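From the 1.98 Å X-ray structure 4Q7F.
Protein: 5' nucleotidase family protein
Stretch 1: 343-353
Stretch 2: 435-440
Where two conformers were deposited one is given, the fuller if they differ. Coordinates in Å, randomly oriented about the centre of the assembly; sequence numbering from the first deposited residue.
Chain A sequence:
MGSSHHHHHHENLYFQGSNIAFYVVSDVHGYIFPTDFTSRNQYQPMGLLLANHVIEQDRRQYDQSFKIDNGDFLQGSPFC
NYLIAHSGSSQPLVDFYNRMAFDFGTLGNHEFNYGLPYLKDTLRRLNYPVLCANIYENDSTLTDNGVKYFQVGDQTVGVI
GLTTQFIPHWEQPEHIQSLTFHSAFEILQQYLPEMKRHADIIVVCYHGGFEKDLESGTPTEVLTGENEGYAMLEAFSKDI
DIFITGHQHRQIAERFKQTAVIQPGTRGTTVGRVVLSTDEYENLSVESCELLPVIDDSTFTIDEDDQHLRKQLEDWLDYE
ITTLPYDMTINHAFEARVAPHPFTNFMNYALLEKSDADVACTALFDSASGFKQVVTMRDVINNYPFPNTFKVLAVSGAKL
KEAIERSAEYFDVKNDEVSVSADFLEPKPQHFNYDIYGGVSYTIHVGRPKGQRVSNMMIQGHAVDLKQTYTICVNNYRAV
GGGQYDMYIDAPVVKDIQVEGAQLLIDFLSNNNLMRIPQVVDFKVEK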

# COMPACT_ATOMS: atom_id res chain seq x y z
N PHE A 343 6.75 -13.19 -19.62
CA PHE A 343 5.92 -12.07 -19.20
C PHE A 343 6.76 -10.87 -18.70
O PHE A 343 6.41 -9.74 -18.98
CB PHE A 343 4.87 -12.49 -18.17
CG PHE A 343 3.91 -11.38 -17.83
CD1 PHE A 343 2.90 -11.04 -18.72
CD2 PHE A 343 4.03 -10.66 -16.66
CE1 PHE A 343 2.02 -10.01 -18.42
CE2 PHE A 343 3.16 -9.62 -16.37
CZ PHE A 343 2.16 -9.30 -17.26
N THR A 344 7.84 -11.11 -17.97
CA THR A 344 8.70 -9.99 -17.53
C THR A 344 9.43 -9.40 -18.74
O THR A 344 9.66 -8.18 -18.83
CB THR A 344 9.70 -10.41 -16.44
OG1 THR A 344 10.54 -11.48 -16.92
CG2 THR A 344 8.96 -10.84 -15.22
N ASN A 345 9.79 -10.28 -19.67
CA ASN A 345 10.42 -9.86 -20.91
C ASN A 345 9.46 -8.95 -21.66
O ASN A 345 9.85 -7.90 -22.14
CB ASN A 345 10.75 -11.04 -21.78
CG ASN A 345 11.49 -10.62 -23.01
OD1 ASN A 345 12.61 -10.11 -22.93
ND2 ASN A 345 10.87 -10.81 -24.17
N PHE A 346 8.20 -9.36 -21.73
CA PHE A 346 7.16 -8.59 -22.37
C PHE A 346 6.97 -7.21 -21.75
O PHE A 346 6.88 -6.22 -22.47
CB PHE A 346 5.85 -9.36 -22.34
CG PHE A 346 4.63 -8.49 -22.46
CD1 PHE A 346 4.26 -7.96 -23.67
CD2 PHE A 346 3.85 -8.23 -21.35
CE1 PHE A 346 3.14 -7.16 -23.77
CE2 PHE A 346 2.72 -7.45 -21.44
CZ PHE A 346 2.36 -6.91 -22.66
N MSE A 347 6.89 -7.14 -20.42
CA MSE A 347 6.66 -5.86 -19.74
C MSE A 347 7.82 -4.95 -20.00
O MSE A 347 7.62 -3.79 -20.36
CB MSE A 347 6.44 -6.03 -18.24
CG MSE A 347 5.05 -6.62 -17.94
SE MSE A 347 4.59 -6.36 -16.04
CE MSE A 347 5.91 -7.61 -15.27
N ASN A 348 9.04 -5.43 -19.80
CA ASN A 348 10.22 -4.62 -20.07
C ASN A 348 10.32 -4.16 -21.53
O ASN A 348 10.68 -3.01 -21.79
CB ASN A 348 11.49 -5.34 -19.61
CG ASN A 348 11.75 -5.15 -18.13
OD1 ASN A 348 12.00 -4.02 -17.68
ND2 ASN A 348 11.75 -6.23 -17.38
N TYR A 349 9.96 -5.03 -22.47
CA TYR A 349 9.97 -4.66 -23.86
C TYR A 349 8.98 -3.52 -24.11
O TYR A 349 9.32 -2.55 -24.80
CB TYR A 349 9.68 -5.84 -24.78
CG TYR A 349 9.74 -5.42 -26.24
CD1 TYR A 349 10.95 -5.14 -26.85
CD2 TYR A 349 8.58 -5.27 -26.99
CE1 TYR A 349 11.01 -4.73 -28.17
CE2 TYR A 349 8.63 -4.86 -28.31
CZ TYR A 349 9.85 -4.61 -28.89
OH TYR A 349 9.91 -4.21 -30.20
N ALA A 350 7.78 -3.59 -23.53
CA ALA A 350 6.80 -2.52 -23.73
C ALA A 350 7.34 -1.18 -23.23
O ALA A 350 7.15 -0.15 -23.86
CB ALA A 350 5.48 -2.86 -23.04
N LEU A 351 8.04 -1.21 -22.10
CA LEU A 351 8.62 -0.01 -21.53
C LEU A 351 9.79 0.51 -22.39
O LEU A 351 9.93 1.73 -22.60
CB LEU A 351 9.07 -0.27 -20.09
CG LEU A 351 7.99 -0.53 -19.05
CD1 LEU A 351 8.64 -0.95 -17.73
CD2 LEU A 351 7.06 0.65 -18.84
N LEU A 352 10.63 -0.39 -22.88
CA LEU A 352 11.72 0.03 -23.75
C LEU A 352 11.18 0.69 -25.03
O LEU A 352 11.69 1.71 -25.45
CB LEU A 352 12.65 -1.12 -24.09
CG LEU A 352 13.50 -1.57 -22.90
CD1 LEU A 352 14.14 -2.92 -23.19
CD2 LEU A 352 14.54 -0.53 -22.53
N GLU A 353 10.13 0.12 -25.60
CA GLU A 353 9.54 0.64 -26.84
C GLU A 353 8.84 1.97 -26.66
O GLU A 353 8.87 2.82 -27.55
CB GLU A 353 8.57 -0.38 -27.42
CG GLU A 353 9.28 -1.61 -27.94
CD GLU A 353 10.25 -1.27 -29.06
OE1 GLU A 353 9.81 -0.65 -30.05
OE2 GLU A 353 11.43 -1.65 -28.95
N ASP A 435 13.24 -5.70 -8.67
CA ASP A 435 13.03 -5.32 -10.08
C ASP A 435 13.75 -6.23 -11.00
O ASP A 435 14.86 -6.73 -10.69
CB ASP A 435 13.47 -3.87 -10.36
CG ASP A 435 12.51 -2.82 -9.79
OD1 ASP A 435 11.32 -3.11 -9.64
OD2 ASP A 435 12.96 -1.67 -9.56
N ILE A 436 13.09 -6.46 -12.13
CA ILE A 436 13.66 -7.21 -13.24
C ILE A 436 13.99 -6.18 -14.31
O ILE A 436 13.14 -5.37 -14.70
CB ILE A 436 12.70 -8.28 -13.82
CG1 ILE A 436 12.31 -9.32 -12.77
CG2 ILE A 436 13.33 -8.95 -15.02
CD1 ILE A 436 11.13 -8.96 -11.89
N TYR A 437 15.22 -6.22 -14.82
CA TYR A 437 15.69 -5.23 -15.78
C TYR A 437 15.76 -5.74 -17.21
O TYR A 437 16.05 -6.90 -17.46
CB TYR A 437 17.09 -4.72 -15.38
CG TYR A 437 17.13 -4.08 -14.01
CD1 TYR A 437 17.16 -4.86 -12.86
CD2 TYR A 437 17.19 -2.69 -13.87
CE1 TYR A 437 17.20 -4.28 -11.60
CE2 TYR A 437 17.22 -2.10 -12.62
CZ TYR A 437 17.22 -2.90 -11.50
OH TYR A 437 17.27 -2.31 -10.29
N GLY A 438 15.50 -4.83 -18.13
CA GLY A 438 15.59 -5.12 -19.57
C GLY A 438 16.55 -4.17 -20.26
O GLY A 438 16.70 -2.98 -19.88
N GLY A 439 17.23 -4.68 -21.28
CA GLY A 439 18.16 -3.86 -22.02
C GLY A 439 19.56 -4.02 -21.49
O GLY A 439 20.50 -3.60 -22.14
N VAL A 440 19.68 -4.62 -20.30
CA VAL A 440 20.96 -4.86 -19.68
C VAL A 440 20.97 -6.31 -19.21
O VAL A 440 20.00 -6.77 -18.63
CB VAL A 440 21.24 -3.90 -18.49
CG1 VAL A 440 20.17 -3.99 -17.42
CG2 VAL A 440 22.59 -4.15 -17.87

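Where a helix lies across a strand, the approach can depend on what the strand lacks as well as on what it carries. The packing of helix 343-353 against strand 435-438 in this 5' nucleotidase family protein is a compact example. The two axes cross at 58°, come within 8.0 Å and bury 247 Å², most of it around Asn348, Ile436 and Gly438.

Asn348 is the polar centre of the contact. With chi1 at -83°, its amide reaches the strand, and ND2 donates a hydrogen bond to the backbone O of Ile436 at 3.1 Å, with an N-H...acceptor angle of 151°. The same ND2 also bonds to Thr344 O, 3.2 Å away and one turn earlier in the helix, so a single amide nitrogen ties the strand backbone to the helix backbone. The acceptor on the strand is a main-chain carbonyl, so the side chain of Ile436 is left free to make contacts of its own.

That side chain contributes apolar packing. Ile436 points toward the helix, and its CG2 lies 4.2 Å from Thr344 CB and 3.9 Å from Asn348 ND2, so the methyl group packs beside the amide that binds its own residue's carbonyl.

Gly438 shows the value of absence. Its CA is 5.4 Å from that of Asn348, closer than the 7.1 Å between the CA atoms of Thr344 and Ile436. A CB built on Gly438 would point toward the helix and fall 2.8 Å from Asn348 CB, a clash; the bare backbone permits the close approach. One helical turn beyond Asn348, Leu352 lays a methyl against the peptide joining the two glycines, its CD1 lying 4.0 Å from both Gly438 C and Gly439 N. Gly439 obeys a different constraint: at phi 94° and psi -14°, a CB would be jammed against the preceding carbonyl O, so the local backbone itself calls for glycine.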